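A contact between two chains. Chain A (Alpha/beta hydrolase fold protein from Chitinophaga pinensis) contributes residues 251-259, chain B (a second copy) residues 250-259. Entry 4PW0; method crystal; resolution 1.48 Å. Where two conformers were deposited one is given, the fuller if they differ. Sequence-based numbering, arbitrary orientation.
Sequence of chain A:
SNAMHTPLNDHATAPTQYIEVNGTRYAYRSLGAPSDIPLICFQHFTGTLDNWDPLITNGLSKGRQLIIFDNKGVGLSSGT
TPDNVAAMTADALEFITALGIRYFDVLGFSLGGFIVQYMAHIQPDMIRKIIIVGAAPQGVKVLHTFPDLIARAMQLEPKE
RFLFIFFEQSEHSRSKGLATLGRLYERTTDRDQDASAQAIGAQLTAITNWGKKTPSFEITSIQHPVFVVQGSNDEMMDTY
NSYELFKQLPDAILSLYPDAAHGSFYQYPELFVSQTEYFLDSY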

# COMPACT_ATOMS: atom_id res chain seq x y z
N ASP A 251 1.57 -6.31 12.85
CA ASP A 251 0.91 -5.03 12.57
C ASP A 251 1.63 -4.25 11.47
O ASP A 251 2.02 -3.11 11.67
CB ASP A 251 0.77 -4.18 13.84
CG ASP A 251 -0.13 -2.98 13.65
OD1 ASP A 251 -1.03 -3.05 12.76
OD2 ASP A 251 0.06 -1.96 14.38
N ALA A 252 1.81 -4.90 10.33
CA ALA A 252 2.43 -4.24 9.17
C ALA A 252 1.43 -3.97 8.07
O ALA A 252 0.63 -4.85 7.69
CB ALA A 252 3.61 -5.04 8.60
N ILE A 253 1.53 -2.76 7.52
CA ILE A 253 0.88 -2.43 6.25
C ILE A 253 1.93 -2.63 5.14
O ILE A 253 3.09 -2.23 5.30
CB ILE A 253 0.42 -0.95 6.23
CG1 ILE A 253 -0.60 -0.65 7.30
CG2 ILE A 253 -0.05 -0.53 4.85
CD1 ILE A 253 -0.67 0.81 7.70
N LEU A 254 1.54 -3.26 4.04
CA LEU A 254 2.44 -3.40 2.89
C LEU A 254 1.96 -2.50 1.77
O LEU A 254 0.74 -2.46 1.48
CB LEU A 254 2.40 -4.84 2.35
CG LEU A 254 3.30 -5.18 1.19
CD1 LEU A 254 4.77 -5.05 1.54
CD2 LEU A 254 3.00 -6.58 0.68
N SER A 255 2.89 -1.86 1.07
CA SER A 255 2.65 -1.20 -0.22
C SER A 255 3.66 -1.71 -1.24
O SER A 255 4.86 -1.66 -0.98
CB SER A 255 2.86 0.33 -0.06
OG SER A 255 1.79 1.03 0.60
N LEU A 256 3.17 -2.19 -2.38
CA LEU A 256 4.04 -2.53 -3.49
C LEU A 256 3.76 -1.59 -4.67
O LEU A 256 2.59 -1.32 -5.02
CB LEU A 256 3.87 -3.97 -3.96
CG LEU A 256 4.09 -5.06 -2.94
CD1 LEU A 256 3.92 -6.42 -3.59
CD2 LEU A 256 5.44 -4.93 -2.29
N TYR A 257 4.85 -1.09 -5.25
CA TYR A 257 4.78 -0.08 -6.31
C TYR A 257 5.09 -0.67 -7.70
O TYR A 257 5.97 -1.52 -7.81
CB TYR A 257 5.74 1.10 -6.03
CG TYR A 257 5.49 1.89 -4.76
CD1 TYR A 257 4.32 1.80 -4.04
CD2 TYR A 257 6.45 2.80 -4.31
CE1 TYR A 257 4.08 2.56 -2.89
CE2 TYR A 257 6.24 3.53 -3.18
CZ TYR A 257 5.10 3.43 -2.47
OH TYR A 257 4.93 4.20 -1.32
N PRO A 258 4.36 -0.22 -8.72
CA PRO A 258 4.43 -0.92 -10.02
C PRO A 258 5.68 -0.62 -10.82
O PRO A 258 6.21 0.52 -10.81
CB PRO A 258 3.20 -0.38 -10.75
CG PRO A 258 2.93 0.96 -10.12
CD PRO A 258 3.28 0.76 -8.66
N ASP A 259 6.11 -1.62 -11.58
CA ASP A 259 7.22 -1.48 -12.54
C ASP A 259 8.41 -0.77 -11.91
O ASP A 259 8.98 0.16 -12.50
CB ASP A 259 6.79 -0.80 -13.83
CG ASP A 259 7.85 -0.93 -14.93
OD1 ASP A 259 8.55 -1.95 -14.96
OD2 ASP A 259 7.90 0.04 -15.71
N PRO B 250 -0.04 -4.17 -15.41
CA PRO B 250 1.18 -3.39 -15.68
C PRO B 250 1.36 -2.16 -14.82
O PRO B 250 2.49 -1.71 -14.65
CB PRO B 250 1.01 -3.04 -17.14
CG PRO B 250 -0.47 -3.03 -17.41
CD PRO B 250 -0.97 -4.18 -16.56
N ASP B 251 0.27 -1.59 -14.31
CA ASP B 251 0.33 -0.33 -13.56
C ASP B 251 -0.56 -0.36 -12.32
O ASP B 251 -1.41 0.50 -12.15
CB ASP B 251 -0.01 0.88 -14.45
CG ASP B 251 0.31 2.20 -13.79
OD1 ASP B 251 1.22 2.23 -12.91
OD2 ASP B 251 -0.36 3.22 -14.15
N ALA B 252 -0.35 -1.37 -11.49
CA ALA B 252 -1.11 -1.46 -10.23
C ALA B 252 -0.23 -1.19 -9.02
O ALA B 252 0.90 -1.71 -8.90
CB ALA B 252 -1.78 -2.84 -10.06
N ILE B 253 -0.79 -0.41 -8.10
CA ILE B 253 -0.25 -0.29 -6.75
C ILE B 253 -1.03 -1.28 -5.86
O ILE B 253 -2.24 -1.38 -5.97
CB ILE B 253 -0.47 1.14 -6.20
CG1 ILE B 253 0.24 2.20 -7.02
CG2 ILE B 253 -0.11 1.22 -4.72
CD1 ILE B 253 -0.35 3.58 -6.88
N LEU B 254 -0.32 -2.02 -5.02
CA LEU B 254 -0.97 -2.91 -4.06
C LEU B 254 -0.84 -2.33 -2.66
O LEU B 254 0.26 -1.87 -2.28
CB LEU B 254 -0.28 -4.28 -4.04
CG LEU B 254 -0.86 -5.35 -3.14
CD1 LEU B 254 -2.26 -5.74 -3.53
CD2 LEU B 254 0.05 -6.57 -3.11
N SER B 255 -1.89 -2.43 -1.87
CA SER B 255 -1.86 -2.21 -0.41
C SER B 255 -2.47 -3.42 0.29
O SER B 255 -3.59 -3.80 -0.04
CB SER B 255 -2.71 -0.97 -0.05
OG SER B 255 -2.10 0.30 -0.35
N LEU B 256 -1.73 -4.00 1.23
CA LEU B 256 -2.28 -5.03 2.09
C LEU B 256 -2.34 -4.52 3.54
O LEU B 256 -1.38 -3.92 4.05
CB LEU B 256 -1.48 -6.33 2.06
CG LEU B 256 -1.29 -6.99 0.71
CD1 LEU B 256 -0.50 -8.28 0.86
CD2 LEU B 256 -2.62 -7.23 0.04
N TYR B 257 -3.49 -4.77 4.16
CA TYR B 257 -3.78 -4.25 5.51
C TYR B 257 -3.69 -5.35 6.58
O TYR B 257 -4.11 -6.48 6.33
CB TYR B 257 -5.16 -3.58 5.57
CG TYR B 257 -5.38 -2.38 4.66
CD1 TYR B 257 -4.34 -1.71 4.06
CD2 TYR B 257 -6.67 -1.88 4.48
CE1 TYR B 257 -4.54 -0.58 3.25
CE2 TYR B 257 -6.87 -0.78 3.69
CZ TYR B 257 -5.86 -0.14 3.08
OH TYR B 257 -6.13 0.97 2.28
N PRO B 258 -3.15 -5.01 7.75
CA PRO B 258 -2.81 -6.07 8.73
C PRO B 258 -3.99 -6.62 9.48
O PRO B 258 -4.96 -5.89 9.81
CB PRO B 258 -1.87 -5.34 9.69
CG PRO B 258 -2.25 -3.89 9.58
CD PRO B 258 -2.59 -3.71 8.11
N ASP B 259 -3.89 -7.91 9.81
CA ASP B 259 -4.88 -8.59 10.68
C ASP B 259 -6.30 -8.29 10.23
O ASP B 259 -7.17 -7.95 11.05
CB ASP B 259 -4.68 -8.27 12.15
CG ASP B 259 -5.49 -9.21 13.06
OD1 ASP B 259 -5.69 -10.37 12.68
OD2 ASP B 259 -5.89 -8.68 14.11
O HOH W 1 -0.54 0.27 1.78
O HOH W 2 0.23 1.06 -1.53

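Two copies of one strand run antiparallel at 171° with their axes 4.7 Å apart, so a sheet continues from one molecule into the next. The register centres on Ser255(A) opposite Ser255(B), a non-hydrogen-bonded pair whose CA atoms approach to 4.6 Å. Flanking it, Leu254(A) with Leu256(B) and Leu256(A) with Leu254(B) form hydrogen-bonded pairs: Leu254(A) N donates to Leu256(B) O at 3.0 Å, Leu256(B) N to Leu254(A) O at 2.9 Å, and the other pair repeats this geometry.

The two faces differ in character. On one, the leucines mesh, Leu254(A) CD2 meeting Leu256(B) CD1 at 3.9 Å; branched apolar side chains suit such a place, since their methyl groups can fill the space between neighbours. On the other, the small serines leave a hollow between Ser255(A) OG and Ser255(B) OG, 4.1 Å apart. Two waters fill it, each hydrogen-bonded to both hydroxyls and donating to O of Leu254(A) or Leu254(B).

Beyond the leucines, proline serves as the bump at each end. The CA-to-CB bond of Pro258(B) points toward chain A, and its ring nestles among three residues: its CB lies 3.2 Å from Ala252(A) O, its CG 3.5 Å from Asp251(A) OD1, and its CD 3.7 Å from Ile253(A) CG1. Lacking an amide hydrogen, proline cannot extend the ladder as a donor, but its compact ring packs well.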